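Local atomic coordinates of AvrRxo1-ORF1 (Xanthomonas oryzae pv. oryzicola, PDB entry 4Z8T), a protein that is a type III effector with a polynucleotide kinase domain, probably a P-loop phosphotransferase related to zeta toxins, and is bound by its partner AvrRxo1-ORF2. Residues G216-I228 / E268-V280. Residues are numbered along the deposited sequence; the frame is centred on the assembly and turned at random.
Sequences GFVAVRSNRMYVI and ELYEKITSPQLSV. With SO4 (sulfate ion), chain F.
R221 and R224, from the last turn of helix 210-222 and the first of helix 224-233, reach the chain that leaves helix 267-272 and bind its carbonyls. R221 NH1 donates to S275 O at 3.2 Å, the oxygen lying within the guanidinium plane. R221 NH1 also makes a longer bond, 3.3 Å, to O2 of a sulfate, while R221 NH2 gives one of 2.8 Å to sulfate O3 and also forms a salt bridge with D186; both bonds to the sulfate are nearly straight (171°). The R221 plane is sandwiched: F217 CZ sits 3.3 Å above one face, and I273 CA lies over the other, both toward the rim. R224 NH1 donates to I273 O at 2.9 Å, in the carbonyl plane and in its own guanidinium plane; a bend at chi3 (-83°) turns the group off the line of its chain. Its strongest polar partner is D184, at NE; D186 adds a salt bridge at NH1 and, bound also by R221 NH2, ties the two arginines together. T274 OG1 turns back to Y270 O, satisfying a carbonyl at the helix end, and S222 OG shares V218 O with its own backbone N.

Apolar groups flank this polar centre. The P276 ring rests against V218 and S222, and L278 CD2 meets V218 CG2. Beyond the arginines, selenomethionine M225 sets CG against T274 CG2 at 3.6 Å, and I228 CD1 approaches the Y270 ring at its edge. Y270 OH hydrogen-bonds H13 of the AvrRxo1-ORF2 chain.

The two buried arginines are thus paired with aspartates, which probably offset their charge, while carbonyl oxygens take up further N-H groups and the sulfate adds an anion at R221. The sulfate probably comes from the crystallisation liquor, but its grip by R221 is consistent with a phosphate-binding position in a kinase-like site.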
ATOM      1  N   GLY A 216      -3.902  -9.771  15.092  1.00 17.32           N
ATOM      2  CA  GLY A 216      -4.335 -10.994  14.433  1.00 18.06           C
ATOM      3  C   GLY A 216      -4.184 -10.912  12.925  1.00 16.31           C
ATOM      4  O   GLY A 216      -3.807 -11.889  12.274  1.00 16.61           O
ATOM      5  N   PHE A 217      -4.503  -9.745  12.374  1.00 15.11           N
ATOM      6  CA  PHE A 217      -4.396  -9.494  10.944  1.00 14.92           C
ATOM      7  C   PHE A 217      -2.950  -9.583  10.500  1.00 16.28           C
ATOM      8  O   PHE A 217      -2.629 -10.243   9.510  1.00 15.80           O
ATOM      9  CB  PHE A 217      -4.949  -8.100  10.658  1.00 16.37           C
ATOM     10  CG  PHE A 217      -4.728  -7.611   9.256  1.00 15.83           C
ATOM     11  CD1 PHE A 217      -5.616  -7.935   8.249  1.00 17.26           C
ATOM     12  CD2 PHE A 217      -3.674  -6.743   8.964  1.00 19.33           C
ATOM     13  CE1 PHE A 217      -5.428  -7.456   6.969  1.00 16.79           C
ATOM     14  CE2 PHE A 217      -3.491  -6.261   7.680  1.00 17.76           C
ATOM     15  CZ  PHE A 217      -4.371  -6.626   6.684  1.00 16.77           C
ATOM     16  N   VAL A 218      -2.077  -8.905  11.233  1.00 16.64           N
ATOM     17  CA  VAL A 218      -0.663  -8.938  10.912  1.00 15.90           C
ATOM     18  C   VAL A 218      -0.118 -10.366  10.946  1.00 16.46           C
ATOM     19  O   VAL A 218       0.557 -10.808  10.008  1.00 17.31           O
ATOM     20  CB  VAL A 218       0.142  -8.039  11.862  1.00 16.95           C
ATOM     21  CG1 VAL A 218       1.633  -8.279  11.668  1.00 19.51           C
ATOM     22  CG2 VAL A 218      -0.213  -6.577  11.614  1.00 16.94           C
ATOM     23  N   ALA A 219      -0.455 -11.100  12.002  1.00 16.35           N
ATOM     24  CA  ALA A 219       0.032 -12.465  12.172  1.00 18.09           C
ATOM     25  C   ALA A 219      -0.488 -13.399  11.085  1.00 17.75           C
ATOM     26  O   ALA A 219       0.268 -14.198  10.529  1.00 19.68           O
ATOM     27  CB  ALA A 219      -0.344 -12.986  13.522  1.00 16.78           C
ATOM     28  N   VAL A 220      -1.781 -13.312  10.782  1.00 15.52           N
ATOM     29  CA  VAL A 220      -2.354 -14.237   9.815  1.00 16.13           C
ATOM     30  C   VAL A 220      -1.785 -14.012   8.416  1.00 16.61           C
ATOM     31  O   VAL A 220      -1.519 -14.965   7.685  1.00 16.80           O
ATOM     32  CB  VAL A 220      -3.913 -14.216   9.829  1.00 18.07           C
ATOM     33  CG1 VAL A 220      -4.445 -13.041   9.066  1.00 20.98           C
ATOM     34  CG2 VAL A 220      -4.468 -15.528   9.270  1.00 21.67           C
ATOM     35  N   ARG A 221      -1.549 -12.757   8.055  1.00 16.15           N
ATOM     36  CA  ARG A 221      -0.990 -12.476   6.754  1.00 15.68           C
ATOM     37  C   ARG A 221       0.498 -12.825   6.683  1.00 17.43           C
ATOM     38  O   ARG A 221       0.943 -13.424   5.711  1.00 17.21           O
ATOM     39  CB  ARG A 221      -1.243 -11.015   6.364  1.00 18.28           C
ATOM     40  CG  ARG A 221      -2.705 -10.790   6.005  1.00 19.48           C
ATOM     41  CD  ARG A 221      -2.812  -9.755   4.964  1.00 18.69           C
ATOM     42  NE  ARG A 221      -4.186  -9.553   4.495  1.00 15.56           N
ATOM     43  CZ  ARG A 221      -4.562  -8.490   3.806  1.00 16.73           C
ATOM     44  NH1 ARG A 221      -3.670  -7.552   3.504  1.00 19.72           N
ATOM     45  NH2 ARG A 221      -5.827  -8.367   3.430  1.00 17.28           N
ATOM     46  N   SER A 222       1.251 -12.454   7.713  1.00 16.63           N
ATOM     47  CA  SER A 222       2.707 -12.648   7.688  1.00 18.16           C
ATOM     48  C   SER A 222       3.117 -14.116   7.624  1.00 20.24           C
ATOM     49  O   SER A 222       4.179 -14.453   7.077  1.00 19.82           O
ATOM     50  CB  SER A 222       3.369 -11.985   8.904  1.00 21.25           C
ATOM     51  OG  SER A 222       3.216 -10.576   8.841  1.00 26.10           O
ATOM     52  N   ASN A 223       2.287 -14.988   8.185  1.00 16.88           N
ATOM     53  CA  ASN A 223       2.604 -16.408   8.244  1.00 16.85           C
ATOM     54  C   ASN A 223       1.845 -17.267   7.251  1.00 16.37           C
ATOM     55  O   ASN A 223       1.965 -18.485   7.265  1.00 16.92           O
ATOM     56  CB  ASN A 223       2.386 -16.929   9.660  1.00 20.16           C
ATOM     57  CG  ASN A 223       3.379 -16.352  10.626  1.00 28.14           C
ATOM     58  OD1 ASN A 223       4.578 -16.617  10.513  1.00 31.93           O
ATOM     59  ND2 ASN A 223       2.904 -15.560  11.579  1.00 23.46           N
ATOM     60  N   ARG A 224       1.079 -16.630   6.370  1.00 15.51           N
ATOM     61  CA  ARG A 224       0.255 -17.353   5.410  1.00 14.94           C
ATOM     62  C   ARG A 224       1.052 -18.233   4.446  1.00 15.45           C
ATOM     63  O   ARG A 224       0.678 -19.381   4.193  1.00 16.17           O
ATOM     64  CB  ARG A 224      -0.593 -16.335   4.633  1.00 14.67           C
ATOM     65  CG  ARG A 224      -1.499 -16.925   3.570  1.00 15.41           C
ATOM     66  CD  ARG A 224      -2.640 -15.966   3.328  1.00 14.64           C
ATOM     67  NE  ARG A 224      -3.705 -16.139   4.320  1.00 14.88           N
ATOM     68  CZ  ARG A 224      -4.456 -15.154   4.814  1.00 15.64           C
ATOM     69  NH1 ARG A 224      -4.241 -13.903   4.445  1.00 15.73           N
ATOM     70  NH2 ARG A 224      -5.429 -15.439   5.683  1.00 16.16           N
HETATM   71  N   MSE A 225       2.148 -17.708   3.908  1.00 16.07           N
HETATM   72  CA  MSE A 225       2.883 -18.470   2.909  1.00 15.84           C
HETATM   73  C   MSE A 225       3.602 -19.670   3.532  1.00 15.38           C
HETATM   74  O   MSE A 225       3.826 -20.680   2.856  1.00 15.53           O
HETATM   75  CB  MSE A 225       3.820 -17.573   2.104  1.00 18.35           C
HETATM   76  CG  MSE A 225       3.032 -16.605   1.245  1.00 17.39           C
HETATM   77 SE   MSE A 225       4.172 -15.497   0.120  1.00 23.74          SE
HETATM   78  CE  MSE A 225       4.221 -16.649  -1.405  1.00 21.99           C
ATOM     79  N   TYR A 226       3.930 -19.571   4.817  1.00 15.29           N
ATOM     80  CA  TYR A 226       4.488 -20.720   5.531  1.00 18.70           C
ATOM     81  C   TYR A 226       3.490 -21.867   5.553  1.00 16.61           C
ATOM     82  O   TYR A 226       3.853 -23.037   5.364  1.00 17.41           O
ATOM     83  CB  TYR A 226       4.877 -20.348   6.966  1.00 18.76           C
ATOM     84  CG  TYR A 226       5.343 -21.535   7.777  1.00 18.96           C
ATOM     85  CD1 TYR A 226       4.438 -22.318   8.493  1.00 19.14           C
ATOM     86  CD2 TYR A 226       6.683 -21.886   7.814  1.00 22.54           C
ATOM     87  CE1 TYR A 226       4.863 -23.418   9.227  1.00 23.58           C
ATOM     88  CE2 TYR A 226       7.110 -22.977   8.551  1.00 24.62           C
ATOM     89  CZ  TYR A 226       6.202 -23.736   9.250  1.00 24.40           C
ATOM     90  OH  TYR A 226       6.640 -24.825   9.978  1.00 25.64           O
ATOM     91  N   VAL A 227       2.220 -21.544   5.791  1.00 14.82           N
ATOM     92  CA  VAL A 227       1.197 -22.576   5.776  1.00 16.07           C
ATOM     93  C   VAL A 227       1.089 -23.214   4.391  1.00 17.03           C
ATOM     94  O   VAL A 227       1.038 -24.427   4.266  1.00 16.04           O
ATOM     95  CB  VAL A 227      -0.178 -22.004   6.213  1.00 15.08           C
ATOM     96  CG1 VAL A 227      -1.236 -23.107   6.199  1.00 18.01           C
ATOM     97  CG2 VAL A 227      -0.060 -21.388   7.591  1.00 17.43           C
ATOM     98  N   ILE A 228       1.067 -22.387   3.350  1.00 14.25           N
ATOM     99  CA  ILE A 228       0.940 -22.881   1.999  1.00 14.15           C
ATOM    100  C   ILE A 228       2.117 -23.800   1.671  1.00 15.79           C
ATOM    101  O   ILE A 228       1.925 -24.853   1.062  1.00 17.02           O
ATOM    102  CB  ILE A 228       0.867 -21.712   1.021  1.00 16.11           C
ATOM    103  CG1 ILE A 228      -0.411 -20.930   1.330  1.00 16.25           C
ATOM    104  CG2 ILE A 228       0.896 -22.207  -0.419  1.00 16.63           C
ATOM    105  CD1 ILE A 228      -0.613 -19.685   0.488  1.00 17.28           C
ATOM    106  N   GLU A 268      -3.232 -11.079  -8.188  1.00 18.08           N
ATOM    107  CA  GLU A 268      -3.275  -9.750  -7.589  1.00 19.97           C
ATOM    108  C   GLU A 268      -3.595  -9.830  -6.112  1.00 18.72           C
ATOM    109  O   GLU A 268      -2.919  -9.238  -5.275  1.00 19.09           O
ATOM    110  CB  GLU A 268      -4.358  -8.907  -8.266  1.00 24.55           C
ATOM    111  CG  GLU A 268      -4.505  -7.512  -7.686  1.00 33.70           C
ATOM    112  CD  GLU A 268      -5.430  -6.631  -8.500  1.00 44.28           C
ATOM    113  OE1 GLU A 268      -6.268  -7.171  -9.257  1.00 46.14           O
ATOM    114  OE2 GLU A 268      -5.304  -5.391  -8.387  1.00 50.75           O
ATOM    115  N   LEU A 269      -4.661 -10.551  -5.786  1.00 18.12           N
ATOM    116  CA  LEU A 269      -5.009 -10.718  -4.392  1.00 16.71           C
ATOM    117  C   LEU A 269      -3.938 -11.485  -3.621  1.00 17.43           C
ATOM    118  O   LEU A 269      -3.703 -11.189  -2.457  1.00 16.65           O
ATOM    119  CB  LEU A 269      -6.379 -11.384  -4.224  1.00 18.70           C
ATOM    120  CG  LEU A 269      -7.595 -10.466  -4.217  1.00 25.30           C
ATOM    121  CD1 LEU A 269      -8.854 -11.321  -4.092  1.00 21.57           C
ATOM    122  CD2 LEU A 269      -7.490  -9.464  -3.068  1.00 25.37           C
ATOM    123  N   TYR A 270      -3.299 -12.466  -4.255  1.00 17.49           N
ATOM    124  CA  TYR A 270      -2.289 -13.270  -3.560  1.00 17.10           C
ATOM    125  C   TYR A 270      -1.131 -12.395  -3.106  1.00 16.72           C
ATOM    126  O   TYR A 270      -0.646 -12.522  -1.979  1.00 15.51           O
ATOM    127  CB  TYR A 270      -1.787 -14.381  -4.481  1.00 16.33           C
ATOM    128  CG  TYR A 270      -0.989 -15.482  -3.813  1.00 16.85           C
ATOM    129  CD1 TYR A 270      -1.389 -16.045  -2.612  1.00 15.98           C
ATOM    130  CD2 TYR A 270       0.150 -15.991  -4.417  1.00 16.24           C
ATOM    131  CE1 TYR A 270      -0.662 -17.086  -2.014  1.00 16.91           C
ATOM    132  CE2 TYR A 270       0.885 -17.033  -3.822  1.00 16.57           C
ATOM    133  CZ  TYR A 270       0.482 -17.566  -2.627  1.00 15.89           C
ATOM    134  OH  TYR A 270       1.208 -18.592  -2.061  1.00 17.56           O
ATOM    135  N   GLU A 271      -0.695 -11.502  -3.987  1.00 18.15           N
ATOM    136  CA  GLU A 271       0.345 -10.538  -3.632  1.00 16.19           C
ATOM    137  C   GLU A 271      -0.108  -9.677  -2.444  1.00 17.68           C
ATOM    138  O   GLU A 271       0.656  -9.429  -1.510  1.00 19.71           O
ATOM    139  CB  GLU A 271       0.717  -9.673  -4.851  1.00 18.04           C
ATOM    140  CG  GLU A 271       1.863  -8.692  -4.583  1.00 20.15           C
ATOM    141  CD  GLU A 271       2.292  -7.918  -5.818  1.00 28.10           C
ATOM    142  OE1 GLU A 271       1.662  -8.090  -6.884  1.00 33.16           O
ATOM    143  OE2 GLU A 271       3.261  -7.120  -5.721  1.00 26.43           O
ATOM    144  N   LYS A 272      -1.339  -9.248  -2.484  1.00 16.75           N
ATOM    145  CA  LYS A 272      -1.815  -8.424  -1.423  1.00 17.96           C
ATOM    146  C   LYS A 272      -1.997  -9.078  -0.046  1.00 18.26           C
ATOM    147  O   LYS A 272      -1.621  -8.550   0.952  1.00 18.42           O
ATOM    148  CB  LYS A 272      -3.087  -7.703  -1.900  1.00 20.38           C
ATOM    149  CG  LYS A 272      -3.694  -6.774  -0.962  1.00 28.42           C
ATOM    150  CD  LYS A 272      -5.088  -6.360  -1.402  1.00 36.30           C
ATOM    151  CE  LYS A 272      -5.022  -5.225  -2.397  1.00 44.78           C
ATOM    152  NZ  LYS A 272      -3.844  -4.346  -2.145  1.00 46.03           N
ATOM    153  N   ILE A 273      -2.579 -10.251  -0.051  1.00 15.68           N
ATOM    154  CA  ILE A 273      -3.046 -10.831   1.211  1.00 15.45           C
ATOM    155  C   ILE A 273      -2.010 -11.737   1.883  1.00 17.43           C
ATOM    156  O   ILE A 273      -2.313 -12.460   2.838  1.00 17.45           O
ATOM    157  CB  ILE A 273      -4.445 -11.507   1.070  1.00 16.44           C
ATOM    158  CG1 ILE A 273      -4.356 -12.817   0.293  1.00 13.66           C
ATOM    159  CG2 ILE A 273      -5.456 -10.511   0.433  1.00 15.70           C
ATOM    160  CD1 ILE A 273      -5.710 -13.546   0.155  1.00 16.50           C
ATOM    161  N   THR A 274      -0.773 -11.664   1.397  1.00 16.16           N
ATOM    162  CA  THR A 274       0.339 -12.347   2.039  1.00 16.02           C
ATOM    163  C   THR A 274       1.268 -11.346   2.737  1.00 18.89           C
ATOM    164  O   THR A 274       2.375 -11.709   3.178  1.00 19.51           O
ATOM    165  CB  THR A 274       1.133 -13.184   1.023  1.00 15.72           C
ATOM    166  OG1 THR A 274       1.484 -12.350  -0.090  1.00 17.67           O
ATOM    167  CG2 THR A 274       0.302 -14.365   0.511  1.00 16.21           C
ATOM    168  N   SER A 275       0.794 -10.106   2.849  1.00 21.36           N
ATOM    169  CA  SER A 275       1.537  -8.994   3.447  1.00 23.61           C
ATOM    170  C   SER A 275       0.619  -8.114   4.303  1.00 22.67           C
ATOM    171  O   SER A 275      -0.519  -7.858   3.935  1.00 22.34           O
ATOM    172  CB  SER A 275       2.166  -8.167   2.315  1.00 27.87           C
ATOM    173  OG  SER A 275       2.260  -6.799   2.654  1.00 33.35           O
ATOM    174  N   PRO A 276       1.113  -7.628   5.449  1.00 26.42           N
ATOM    175  CA  PRO A 276       0.257  -6.829   6.343  1.00 30.10           C
ATOM    176  C   PRO A 276       0.104  -5.329   6.012  1.00 35.27           C
ATOM    177  O   PRO A 276      -0.642  -4.642   6.720  1.00 36.09           O
ATOM    178  CB  PRO A 276       0.942  -6.992   7.705  1.00 28.87           C
ATOM    179  CG  PRO A 276       2.376  -7.225   7.369  1.00 31.69           C
ATOM    180  CD  PRO A 276       2.398  -7.986   6.075  1.00 27.05           C
ATOM    181  N   GLN A 277       0.759  -4.832   4.988  1.00 32.97           N
ATOM    182  CA  GLN A 277       0.659  -3.441   4.640  1.00 38.13           C
ATOM    183  C   GLN A 277       1.005  -2.471   5.784  1.00 40.59           C
ATOM    184  O   GLN A 277       0.326  -1.502   5.959  1.00 42.85           O
ATOM    185  CB  GLN A 277      -0.695  -3.078   4.003  1.00 40.05           C
ATOM    186  CG  GLN A 277      -1.434  -4.172   3.241  1.00 39.46           C
ATOM    187  CD  GLN A 277      -0.713  -4.710   2.013  1.00 41.35           C
ATOM    188  OE1 GLN A 277       0.190  -4.080   1.467  1.00 44.16           O
ATOM    189  NE2 GLN A 277      -1.124  -5.861   1.571  1.00 31.68           N
ATOM    190  N   LEU A 278       2.050  -2.778   6.553  1.00 40.29           N
ATOM    191  CA  LEU A 278       2.623  -1.911   7.597  1.00 40.48           C
ATOM    192  C   LEU A 278       3.472  -0.730   7.085  1.00 42.20           C
ATOM    193  O   LEU A 278       4.053  -0.805   6.025  1.00 40.61           O
ATOM    194  CB  LEU A 278       3.477  -2.730   8.600  1.00 38.33           C
ATOM    195  CG  LEU A 278       2.686  -3.961   8.973  1.00 40.13           C
ATOM    196  CD1 LEU A 278       3.397  -4.968   9.879  1.00 34.82           C
ATOM    197  CD2 LEU A 278       1.371  -3.474   9.556  1.00 40.61           C
ATOM    198  N   SER A 279       3.533   0.335   7.887  1.00 42.20           N
ATOM    199  CA  SER A 279       4.398   1.498   7.663  1.00 39.25           C
ATOM    200  C   SER A 279       4.995   1.843   9.001  1.00 40.88           C
ATOM    201  O   SER A 279       4.542   1.368  10.024  1.00 41.22           O
ATOM    202  CB  SER A 279       3.668   2.710   7.072  1.00 41.50           C
ATOM    203  OG  SER A 279       2.663   3.208   7.899  1.00 44.57           O
ATOM    204  N   VAL A 280       6.016   2.674   8.986  1.00 40.39           N
ATOM    205  CA  VAL A 280       6.782   2.958  10.162  1.00 39.53           C
ATOM    206  C   VAL A 280       5.929   3.585  11.281  1.00 44.00           C
ATOM    207  O   VAL A 280       6.204   3.353  12.426  1.00 46.49           O
ATOM    208  CB  VAL A 280       8.192   3.603   9.789  1.00 39.12           C
ATOM    209  CG1 VAL A 280       8.040   4.937   9.158  1.00 38.15           C
ATOM    210  CG2 VAL A 280       9.168   3.625  10.942  1.00 37.46           C
TER
HETATM  211  S   SO4 F 504      -6.142  -5.024   2.040  1.00 43.96           S
HETATM  212  O1  SO4 F 504      -6.846  -4.006   1.264  1.00 42.35           O
HETATM  213  O2  SO4 F 504      -4.756  -5.137   1.605  1.00 38.88           O
HETATM  214  O3  SO4 F 504      -6.801  -6.312   1.860  1.00 36.75           O
HETATM  215  O4  SO4 F 504      -6.165  -4.661   3.458  1.00 45.57           O